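Local structure of periplasmic binding protein/LacI transcriptional regulator (Burkholderia multivorans, 4YLE) at residues A[169-172]-A[178-181]; A[31-36]-A[289-294]; A[279-284]-A[308-313]; A[216-219]-A[223-226]; A[68-73]-A[86-91]. The protein probably captures simple sugars in the periplasm and hands them to an ABC transporter. One frame throughout, in Å; residues are numbered along the deposited sequence.

Interaction 1: residues A[169-172]-A[178-181]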
# COMPACT_ATOMS: atom_id res chain seq x y z
N ILE A 169 -2.66 2.12 -17.11
CA ILE A 169 -2.31 2.04 -15.69
C ILE A 169 -3.59 2.00 -14.86
O ILE A 169 -4.45 2.89 -14.95
CB ILE A 169 -1.43 3.23 -15.27
CG1 ILE A 169 -0.15 3.20 -16.08
CG2 ILE A 169 -1.13 3.19 -13.76
CD1 ILE A 169 0.80 4.38 -15.82
N VAL A 170 -3.71 0.95 -14.07
CA VAL A 170 -4.80 0.78 -13.13
C VAL A 170 -4.27 1.21 -11.75
O VAL A 170 -3.44 0.53 -11.16
CB VAL A 170 -5.34 -0.65 -13.11
CG1 VAL A 170 -6.63 -0.71 -12.26
CG2 VAL A 170 -5.62 -1.12 -14.51
N GLU A 171 -4.77 2.35 -11.27
CA GLU A 171 -4.23 3.05 -10.13
C GLU A 171 -4.97 2.74 -8.84
O GLU A 171 -6.13 2.35 -8.86
CB GLU A 171 -4.31 4.54 -10.46
CG GLU A 171 -4.01 5.51 -9.44
CD GLU A 171 -3.97 6.86 -10.09
OE1 GLU A 171 -5.02 7.54 -10.18
OE2 GLU A 171 -2.89 7.18 -10.58
N GLY A 172 -4.29 2.87 -7.71
CA GLY A 172 -4.97 2.77 -6.42
C GLY A 172 -5.88 3.97 -6.15
O GLY A 172 -6.15 4.80 -7.03
N ASN A 178 0.70 6.64 -1.91
CA ASN A 178 1.33 5.47 -2.49
C ASN A 178 0.73 5.14 -3.85
O ASN A 178 1.45 4.72 -4.75
CB ASN A 178 1.31 4.25 -1.54
CG ASN A 178 -0.05 3.84 -1.07
OD1 ASN A 178 -1.00 4.60 -1.07
ND2 ASN A 178 -0.14 2.59 -0.62
N ALA A 179 -0.55 5.41 -4.04
CA ALA A 179 -1.18 5.24 -5.36
C ALA A 179 -0.54 6.17 -6.39
O ALA A 179 -0.17 5.73 -7.49
CB ALA A 179 -2.64 5.48 -5.28
N GLN A 180 -0.38 7.44 -6.03
CA GLN A 180 0.19 8.42 -6.93
C GLN A 180 1.61 8.10 -7.30
O GLN A 180 2.01 8.24 -8.45
CB GLN A 180 0.12 9.81 -6.29
CG GLN A 180 -1.29 10.26 -6.06
CD GLN A 180 -1.41 11.40 -5.06
OE1 GLN A 180 -0.41 11.95 -4.59
NE2 GLN A 180 -2.65 11.74 -4.72
N GLN A 181 2.39 7.66 -6.33
CA GLN A 181 3.79 7.40 -6.58
C GLN A 181 3.99 6.13 -7.39
O GLN A 181 4.94 6.07 -8.19
CB GLN A 181 4.53 7.35 -5.26
CG GLN A 181 4.49 8.70 -4.57
CD GLN A 181 5.12 9.80 -5.42
OE1 GLN A 181 4.45 10.69 -5.96
NE2 GLN A 181 6.41 9.69 -5.59
O HOH W 1 -1.49 3.18 -7.93

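Interaction 2: residues A[31-36]-A[289-294]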
# COMPACT_ATOMS: atom_id res chain seq x y z
N GLY A 31 4.67 -1.57 33.83
CA GLY A 31 3.70 -1.97 32.82
C GLY A 31 4.23 -1.98 31.40
O GLY A 31 5.11 -1.18 31.06
N LYS A 32 3.70 -2.89 30.58
CA LYS A 32 3.99 -2.94 29.14
C LYS A 32 3.29 -1.83 28.37
O LYS A 32 2.11 -1.58 28.60
CB LYS A 32 3.51 -4.26 28.50
CG LYS A 32 3.97 -5.57 29.07
CD LYS A 32 3.41 -6.68 28.15
CE LYS A 32 3.05 -7.94 28.90
NZ LYS A 32 2.17 -8.81 28.06
N PRO A 33 3.97 -1.19 27.40
CA PRO A 33 3.21 -0.31 26.51
C PRO A 33 2.19 -1.09 25.71
O PRO A 33 2.44 -2.25 25.33
CB PRO A 33 4.28 0.28 25.58
CG PRO A 33 5.60 -0.16 26.11
CD PRO A 33 5.36 -1.35 26.96
N LYS A 34 1.06 -0.44 25.41
CA LYS A 34 0.03 -1.03 24.55
C LYS A 34 0.05 -0.30 23.21
O LYS A 34 -0.09 0.92 23.15
CB LYS A 34 -1.34 -0.95 25.21
CG LYS A 34 -2.39 -1.89 24.61
CD LYS A 34 -3.49 -2.28 25.63
CE LYS A 34 -4.79 -1.47 25.46
NZ LYS A 34 -6.01 -2.25 25.86
N VAL A 35 0.25 -1.06 22.14
CA VAL A 35 0.40 -0.49 20.79
C VAL A 35 -0.76 -0.93 19.92
O VAL A 35 -1.07 -2.12 19.88
CB VAL A 35 1.72 -0.94 20.13
CG1 VAL A 35 1.88 -0.33 18.76
CG2 VAL A 35 2.93 -0.57 21.00
N ALA A 36 -1.35 0.02 19.20
CA ALA A 36 -2.43 -0.26 18.26
C ALA A 36 -1.87 -0.22 16.85
O ALA A 36 -1.20 0.75 16.50
CB ALA A 36 -3.56 0.75 18.40
N THR A 289 9.73 1.49 16.11
CA THR A 289 9.92 2.93 16.13
C THR A 289 9.16 3.54 17.31
O THR A 289 9.70 4.37 18.06
CB THR A 289 9.45 3.56 14.80
OG1 THR A 289 10.30 3.10 13.74
CG2 THR A 289 9.56 5.08 14.88
N ALA A 290 7.91 3.12 17.49
CA ALA A 290 7.07 3.63 18.57
C ALA A 290 7.62 3.21 19.94
O ALA A 290 7.72 4.02 20.86
CB ALA A 290 5.65 3.14 18.38
N LEU A 291 7.99 1.94 20.06
CA LEU A 291 8.49 1.45 21.34
C LEU A 291 9.82 2.11 21.72
O LEU A 291 10.09 2.35 22.89
CB LEU A 291 8.64 -0.09 21.29
CG LEU A 291 7.36 -0.92 21.12
CD1 LEU A 291 7.68 -2.39 20.95
CD2 LEU A 291 6.38 -0.75 22.28
N LYS A 292 10.66 2.39 20.74
CA LYS A 292 11.94 3.04 21.00
C LYS A 292 11.70 4.46 21.53
O LYS A 292 12.33 4.90 22.51
CB LYS A 292 12.80 3.03 19.73
CG LYS A 292 13.37 1.64 19.48
CD LYS A 292 14.33 1.60 18.33
CE LYS A 292 14.97 0.22 18.22
NZ LYS A 292 15.93 0.15 17.07
N ALA A 293 10.74 5.15 20.92
CA ALA A 293 10.37 6.48 21.37
C ALA A 293 9.87 6.40 22.80
O ALA A 293 10.29 7.18 23.65
CB ALA A 293 9.33 7.09 20.45
N ILE A 294 9.02 5.43 23.08
CA ILE A 294 8.45 5.28 24.42
C ILE A 294 9.53 4.93 25.44
O ILE A 294 9.49 5.40 26.60
CB ILE A 294 7.34 4.21 24.44
CG1 ILE A 294 6.12 4.71 23.67
CG2 ILE A 294 6.98 3.81 25.86
CD1 ILE A 294 5.07 3.65 23.39

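Interaction 3: residues A[279-284]-A[308-313]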
# COMPACT_ATOMS: atom_id res chain seq x y z
N ALA A 279 5.28 -6.19 3.88
CA ALA A 279 4.22 -5.76 4.78
C ALA A 279 4.55 -5.95 6.26
O ALA A 279 4.35 -5.04 7.09
CB ALA A 279 2.96 -6.48 4.43
N ALA A 280 5.02 -7.14 6.59
CA ALA A 280 5.27 -7.50 7.96
C ALA A 280 6.40 -6.60 8.47
O ALA A 280 6.35 -6.15 9.59
CB ALA A 280 5.66 -8.95 8.08
N LYS A 281 7.42 -6.39 7.65
CA LYS A 281 8.53 -5.51 8.04
C LYS A 281 8.03 -4.11 8.36
O LYS A 281 8.44 -3.53 9.35
CB LYS A 281 9.57 -5.45 6.92
CG LYS A 281 10.75 -4.51 7.24
CD LYS A 281 11.51 -4.15 5.96
CE LYS A 281 12.54 -5.15 5.64
NZ LYS A 281 13.64 -5.14 6.62
N GLN A 282 7.13 -3.57 7.54
CA GLN A 282 6.65 -2.20 7.77
C GLN A 282 5.98 -2.09 9.12
O GLN A 282 6.26 -1.12 9.89
CB GLN A 282 5.71 -1.75 6.68
CG GLN A 282 6.38 -1.61 5.35
CD GLN A 282 5.46 -1.03 4.33
OE1 GLN A 282 4.86 0.01 4.55
NE2 GLN A 282 5.35 -1.68 3.17
N ALA A 283 5.15 -3.08 9.46
CA ALA A 283 4.44 -3.03 10.73
C ALA A 283 5.41 -3.23 11.90
O ALA A 283 5.30 -2.56 12.93
CB ALA A 283 3.36 -4.04 10.78
N VAL A 284 6.32 -4.19 11.77
CA VAL A 284 7.25 -4.46 12.84
C VAL A 284 8.16 -3.24 13.08
O VAL A 284 8.37 -2.84 14.23
CB VAL A 284 8.10 -5.73 12.58
CG1 VAL A 284 9.26 -5.87 13.55
CG2 VAL A 284 7.19 -6.98 12.67
N GLU A 308 13.34 4.19 5.32
CA GLU A 308 12.88 3.62 4.06
C GLU A 308 13.02 2.12 4.11
O GLU A 308 14.09 1.60 4.39
CB GLU A 308 13.65 4.17 2.87
CG GLU A 308 13.04 3.70 1.54
CD GLU A 308 13.79 4.21 0.34
OE1 GLU A 308 14.10 5.41 0.33
OE2 GLU A 308 14.08 3.40 -0.58
N THR A 309 11.93 1.42 3.80
CA THR A 309 11.96 -0.03 3.74
C THR A 309 12.07 -0.42 2.28
O THR A 309 11.61 0.33 1.40
CB THR A 309 10.71 -0.65 4.39
OG1 THR A 309 9.54 -0.00 3.92
CG2 THR A 309 10.71 -0.48 5.88
N PRO A 310 12.69 -1.58 1.99
CA PRO A 310 13.01 -1.89 0.60
C PRO A 310 11.85 -2.46 -0.21
O PRO A 310 10.87 -2.92 0.33
CB PRO A 310 14.12 -2.93 0.72
CG PRO A 310 13.80 -3.63 2.02
CD PRO A 310 13.28 -2.56 2.92
N VAL A 311 12.01 -2.40 -1.53
CA VAL A 311 11.07 -3.03 -2.45
C VAL A 311 11.86 -3.86 -3.48
O VAL A 311 12.77 -3.36 -4.10
CB VAL A 311 10.24 -1.99 -3.18
CG1 VAL A 311 9.30 -2.69 -4.15
CG2 VAL A 311 9.46 -1.15 -2.22
N ASP A 312 11.51 -5.13 -3.63
CA ASP A 312 12.17 -5.97 -4.61
C ASP A 312 11.23 -6.49 -5.67
O ASP A 312 10.09 -6.87 -5.39
CB ASP A 312 12.84 -7.15 -3.93
CG ASP A 312 13.97 -6.71 -3.04
OD1 ASP A 312 14.93 -6.14 -3.57
OD2 ASP A 312 13.87 -6.91 -1.82
N LEU A 313 11.74 -6.53 -6.89
CA LEU A 313 11.03 -7.11 -8.01
C LEU A 313 10.86 -8.61 -7.81
O LEU A 313 11.80 -9.30 -7.38
CB LEU A 313 11.80 -6.82 -9.28
CG LEU A 313 11.35 -7.47 -10.58
CD1 LEU A 313 10.05 -6.89 -11.00
CD2 LEU A 313 12.38 -7.24 -11.64

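Interaction 4: residues A[216-219]-A[223-226]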
# COMPACT_ATOMS: atom_id res chain seq x y z
N ALA A 216 -12.71 -1.98 -19.35
CA ALA A 216 -12.96 -0.77 -20.10
C ALA A 216 -11.75 -0.43 -20.96
O ALA A 216 -11.92 -0.06 -22.12
CB ALA A 216 -13.30 0.39 -19.18
N MSE A 217 -10.55 -0.56 -20.41
CA MSE A 217 -9.35 -0.19 -21.15
C MSE A 217 -9.13 -1.12 -22.36
O MSE A 217 -8.77 -0.66 -23.43
CB MSE A 217 -8.12 -0.21 -20.24
CG MSE A 217 -8.09 0.93 -19.33
SE MSE A 217 -6.57 0.68 -18.13
CE MSE A 217 -6.80 2.42 -17.21
N LEU A 218 -9.32 -2.42 -22.15
CA LEU A 218 -9.22 -3.38 -23.24
C LEU A 218 -10.26 -3.10 -24.31
O LEU A 218 -9.98 -3.21 -25.52
CB LEU A 218 -9.39 -4.82 -22.70
CG LEU A 218 -8.24 -5.25 -21.80
CD1 LEU A 218 -8.67 -6.44 -20.96
CD2 LEU A 218 -7.00 -5.61 -22.59
N ASN A 219 -11.46 -2.74 -23.90
CA ASN A 219 -12.49 -2.38 -24.88
C ASN A 219 -12.12 -1.10 -25.63
O ASN A 219 -12.34 -1.00 -26.84
CB ASN A 219 -13.87 -2.22 -24.22
CG ASN A 219 -14.49 -3.55 -23.84
OD1 ASN A 219 -14.37 -4.53 -24.56
ND2 ASN A 219 -15.18 -3.58 -22.71
N ASN A 223 -5.62 -2.41 -29.31
CA ASN A 223 -4.19 -2.66 -29.47
C ASN A 223 -3.40 -2.59 -28.15
O ASN A 223 -2.18 -2.56 -28.17
CB ASN A 223 -3.62 -1.66 -30.46
CG ASN A 223 -4.41 -1.62 -31.76
OD1 ASN A 223 -5.08 -0.63 -32.08
ND2 ASN A 223 -4.34 -2.70 -32.50
N LEU A 224 -4.10 -2.58 -27.02
CA LEU A 224 -3.44 -2.51 -25.73
C LEU A 224 -2.48 -3.67 -25.53
O LEU A 224 -2.82 -4.81 -25.84
CB LEU A 224 -4.48 -2.51 -24.60
CG LEU A 224 -3.94 -1.90 -23.31
CD1 LEU A 224 -3.86 -0.39 -23.49
CD2 LEU A 224 -4.81 -2.28 -22.12
N LYS A 225 -1.29 -3.39 -25.00
CA LYS A 225 -0.28 -4.44 -24.83
C LYS A 225 -0.01 -4.81 -23.38
O LYS A 225 0.54 -5.88 -23.13
CB LYS A 225 1.02 -3.98 -25.47
CG LYS A 225 0.93 -3.81 -26.96
CD LYS A 225 0.89 -5.16 -27.65
CE LYS A 225 1.12 -4.99 -29.14
NZ LYS A 225 1.33 -6.30 -29.81
N ALA A 226 -0.39 -3.96 -22.43
CA ALA A 226 -0.15 -4.25 -21.04
C ALA A 226 -1.03 -3.42 -20.13
O ALA A 226 -1.48 -2.33 -20.48
CB ALA A 226 1.29 -4.01 -20.68

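Interaction 5: residues A[68-73]-A[86-91]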
# COMPACT_ATOMS: atom_id res chain seq x y z
N ILE A 68 -2.73 -4.37 19.78
CA ILE A 68 -4.13 -4.43 19.35
C ILE A 68 -4.16 -4.17 17.86
O ILE A 68 -3.68 -3.12 17.46
CB ILE A 68 -5.01 -3.36 20.05
CG1 ILE A 68 -4.83 -3.44 21.57
CG2 ILE A 68 -6.50 -3.48 19.64
CD1 ILE A 68 -5.17 -4.79 22.16
N THR A 69 -4.68 -5.10 17.06
CA THR A 69 -4.70 -4.93 15.59
C THR A 69 -6.12 -4.69 15.12
O THR A 69 -7.08 -5.22 15.69
CB THR A 69 -4.10 -6.15 14.83
OG1 THR A 69 -4.95 -7.29 14.99
CG2 THR A 69 -2.75 -6.50 15.35
N ASN A 70 -6.28 -3.85 14.11
CA ASN A 70 -7.59 -3.58 13.54
C ASN A 70 -7.44 -3.19 12.10
O ASN A 70 -6.44 -2.60 11.72
CB ASN A 70 -8.32 -2.45 14.26
CG ASN A 70 -8.90 -2.86 15.59
OD1 ASN A 70 -8.46 -2.41 16.65
ND2 ASN A 70 -9.91 -3.72 15.55
N GLY A 71 -8.47 -3.50 11.33
CA GLY A 71 -8.52 -3.14 9.92
C GLY A 71 -9.94 -2.73 9.60
O GLY A 71 -10.80 -2.72 10.49
N ILE A 72 -10.17 -2.40 8.34
CA ILE A 72 -11.47 -1.95 7.88
C ILE A 72 -12.00 -2.93 6.83
O ILE A 72 -11.26 -3.80 6.34
CB ILE A 72 -11.40 -0.52 7.33
CG1 ILE A 72 -10.26 -0.37 6.32
CG2 ILE A 72 -11.18 0.44 8.49
CD1 ILE A 72 -10.14 1.00 5.71
N LYS A 73 -13.26 -2.77 6.48
CA LYS A 73 -13.99 -3.79 5.74
C LYS A 73 -13.70 -3.77 4.26
O LYS A 73 -14.04 -4.73 3.57
CB LYS A 73 -15.49 -3.64 5.95
CG LYS A 73 -16.06 -2.40 5.29
CD LYS A 73 -17.58 -2.32 5.45
CE LYS A 73 -18.09 -0.91 5.23
NZ LYS A 73 -17.44 -0.19 4.08
N GLU A 86 -10.12 6.78 16.77
CA GLU A 86 -10.79 7.43 17.91
C GLU A 86 -11.01 6.44 19.06
O GLU A 86 -10.81 6.78 20.23
CB GLU A 86 -12.11 8.06 17.46
CG GLU A 86 -11.85 9.20 16.49
CD GLU A 86 -13.04 10.11 16.24
OE1 GLU A 86 -14.15 9.60 15.94
OE2 GLU A 86 -12.84 11.34 16.32
N GLN A 87 -11.37 5.21 18.72
CA GLN A 87 -11.59 4.16 19.72
C GLN A 87 -10.26 3.77 20.39
O GLN A 87 -10.22 3.38 21.56
CB GLN A 87 -12.26 2.96 19.05
CG GLN A 87 -12.27 1.65 19.82
CD GLN A 87 -12.59 0.46 18.89
OE1 GLN A 87 -13.29 0.61 17.88
NE2 GLN A 87 -12.05 -0.71 19.22
N MSE A 88 -9.16 3.88 19.64
CA MSE A 88 -7.84 3.63 20.21
C MSE A 88 -7.45 4.76 21.17
O MSE A 88 -6.72 4.53 22.14
CB MSE A 88 -6.78 3.49 19.10
CG MSE A 88 -6.93 2.24 18.25
SE MSE A 88 -6.97 0.55 19.26
CE MSE A 88 -8.89 0.15 19.23
N ILE A 89 -7.93 5.97 20.91
CA ILE A 89 -7.59 7.11 21.77
C ILE A 89 -8.32 6.98 23.11
O ILE A 89 -7.79 7.37 24.14
CB ILE A 89 -7.92 8.47 21.11
CG1 ILE A 89 -7.06 8.66 19.85
CG2 ILE A 89 -7.65 9.63 22.07
CD1 ILE A 89 -7.33 9.91 19.03
N VAL A 90 -9.53 6.42 23.10
CA VAL A 90 -10.27 6.28 24.35
C VAL A 90 -9.67 5.15 25.20
O VAL A 90 -9.61 5.25 26.43
CB VAL A 90 -11.79 6.02 24.13
CG1 VAL A 90 -12.42 7.16 23.36
CG2 VAL A 90 -12.02 4.72 23.39
N SER A 91 -9.21 4.09 24.56
CA SER A 91 -8.59 2.98 25.28
C SER A 91 -7.21 3.35 25.83
O SER A 91 -6.53 2.50 26.40
CB SER A 91 -8.46 1.76 24.37
OG SER A 91 -9.74 1.23 24.04

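Interaction 1: residues A[169-172]-A[178-181]
Extended first torsions (chi1 172°, chi2 172°) lay the Glu171 side chain out so that its CG passes beside Ala179, 4.3 Å from the Ala179 carbonyl O. A turn at chi3 (89°) then sets the carboxylate, whose oxygens are taken by the hydroxyls of Thr183 and Ser174, which fix its rotation. Glutamate thus packs with its CG methylene and bonds through its carboxylate. The tighter part of the contact belongs to Ala179, whose CB sits 3.7 Å from Gly172 C. With no side chain on Gly172 and one methyl on Ala179, the two CA atoms come within 4.6 Å. No direct hydrogen bond crosses this narrow space. Instead a water accepts from Gly172 N at 2.8 Å and donates to Ala179 O at 2.9 Å, so it couples the residue just after the strand to the first turn of the helix. Close by, Asn178 ND2 makes a weak hydrogen bond to the unidentified bound ligand. Strand 166-171, the short loop and helix 177-193 open a beta-alpha-beta unit that continues into strand 196-202, and this carboxyl end of a parallel strand meeting a helix start at the ligand cleft is characteristic of periplasmic binding proteins.

Interaction 2: residues A[31-36]-A[289-294]
Pro33 turns CB and CG of its ring to the helix and overlaps the CD2 methyl of Leu291, its CG lying 4.0 Å from that Leu291 CD2. The two side chains meet at about a right angle, the leucine branch ending against the CB and CG carbons of the pyrrolidine. One turn along the helix, Ile294 reaches the same proline from another side: its CD1 lies 4.1 Å from Pro33 CB. An extended isoleucine (chi2 169°) makes this possible, since it sends the long CG1-CD1 branch out across the interval to the strand. Two residues further along the chain, Val35, now in the strand, faces the same helix and brings its CG2 to 3.7 Å from Leu291 CD2. A single leucine methyl therefore serves both Pro33 and Val35.

Each residue type suits its place. Proline has no N-H to give but still bonds to Asp66 through its backbone, which suits the position just before strand 34-39; beta-branched valine belongs within the strand; leucine and isoleucine, three residues apart, form an apolar ridge on one side of the helix. Everything here is aliphatic, so burial of apolar surface and fit of shape hold it. Lys34, between the two inward residues, points away, while Lys32 forms a salt bridge with Asp66. Around the contact, Leu291 also meets Phe65, Ile294 reaches Ala95, and Val35 packs on Val97. A late helix, 279-295, thus lies on the first strand of the sheet, an arrangement expected of the alpha/beta/alpha sandwich in a type I periplasmic binding fold, where the chain returns to its amino-terminal lobe.

Interaction 3: residues A[279-284]-A[308-313]
The opening turns of helix 279-295 run past the start of strand 308-314 with the backbones well apart, the nearest CA atoms being those of Gln282 and Thr309 at 7.0 Å. Side chains fill the interval. Lys281 leaves the helix pointing at the strand, and its aliphatic stem lies along Thr309, the two side chains sliding past each other in opposite directions; Lys281 CD comes within 3.8 Å of Thr309 CG2. A bend at chi3 (-86°) then brings Lys281 CE against the ring of the next residue, 3.8 Å from Pro310 CD. Here the two groups meet at about a right angle. A long chain of methylenes suits this partly exposed spot, because it can pack on a threonine methyl and a proline ring. Gln282 crosses Thr309 nearly perpendicularly, its CG 3.8 Å from Thr309 OG1. This is packing and not a hydrogen bond: the amide NE2 of Gln282 gives its hydrogen bond to the carbonyl O of Gln277, just ahead of the helix, which holds the side chain back over the helix start. Thr309, with a methyl and a hydroxyl on one carbon, can meet both neighbours. In the sheet, Thr309 bonds through its backbone to Gly143 of strand 141-144, and Asp312 to Asp276 of strand 274-276, while Ala279 and Ala283 of the same helix pack on Met50 of helix 45-60.

Interaction 4: residues A[216-219]-A[223-226]
Leu224 directs its CB at the helix, where the atom lies about 4.5 Å from Leu218 CD2. With chi1 at -157°, CG swings out on the side far from the backbone N, and it serves mainly as the fork from which the two methyls diverge. CD2 is the one that works: it rests 4.0 Å from Leu218 CD2, methyl to methyl, and 4.3 Å from Met217 CB. CD1 turns aside, and the nearest atom of the helix segment to it is Met217 O, 4.9 Å from Leu224 CD1. The two leucine side chains cross at about a right angle, so they meet at one methyl each and do not lie along one another. Met217, a selenomethionine here, offers only its base to Leu224; its long unbranched tail leads away to Val170, Ser199 and Gln201 beneath the helix. Leu218 faces another way as well, toward Ala241 and Val242 of helix 232-244, while Leu224 also touches Val198 of strand 196-202.

Leucine suits position 224 because it lets the loop after helix 207-220 fold an apolar side chain back against that helix just before strand 226-229 begins. The side chains of Asn223 and Lys225 leave the backbone away from the helix. No hydrogen bond or charge pair joins the two segments, so the contact rests on dispersion and the exclusion of water, with shape, not bond direction, setting how the loop lies against its helix.

Interaction 5: residues A[68-73]-A[86-91]
Met88, a selenomethionine in this crystal, reaches from the helix to the strand and lies at a slant across two side chains there, Ile68 and Asn70. Its chain is folded, not extended: bends at chi2 (-55°) and chi3 (103°) bring selenium and terminal methyl against different partners. The selenium meets the short branch of Ile68, whose CG2 is 4.1 Å away from Met88 SE. The methyl continues toward the asparagine, and Met88 CE stops 3.7 Å from Asn70 OD1. That second approach is a van der Waals contact between a methyl and an amide oxygen, with no hydrogen bond.

Alternation along the strand explains the choice of partners. Ile68 and Asn70, two residues apart, both point at the helix, while Thr69 between them faces the other way and bonds through its hydroxyl to Glu51 and Lys55. A flexible, unbranched side chain fits well between a branched aliphatic group and an amide, since it can follow both surfaces.

Strand 66-72 is one of the two edge strands of its sheet in this chain, joined by backbone hydrogen bonds to strand 34-39. Helix 78-90 lies over this margin: Met88 also touches Ala36 of the inner strand, and on another face Ile89 packs on Lys112 and Ala113 of helix 107-115.

In the fold
Interactions 2, 3 and 5 all reach the larger sheet, whereas 1 and 4 belong to the smaller parallel one; interactions 2 and 4 mark the far ends of the molecule, their centres 48 Å apart. Interactions 2 and 5 join directly through neighbouring strands, with a probable hydrogen bond of 2.8 Å between Val35 O and Ile68 N. Interactions 2 and 3 share helix 279-295. In the other lobe Met217 of interaction 4 packs its selenium on Val170 of interaction 1, SE to CG2 4.1 Å. Interaction 1 reaches the unidentified ligand through Asn178, and the Gln282 side chain of interaction 3 is about 6 Å from it.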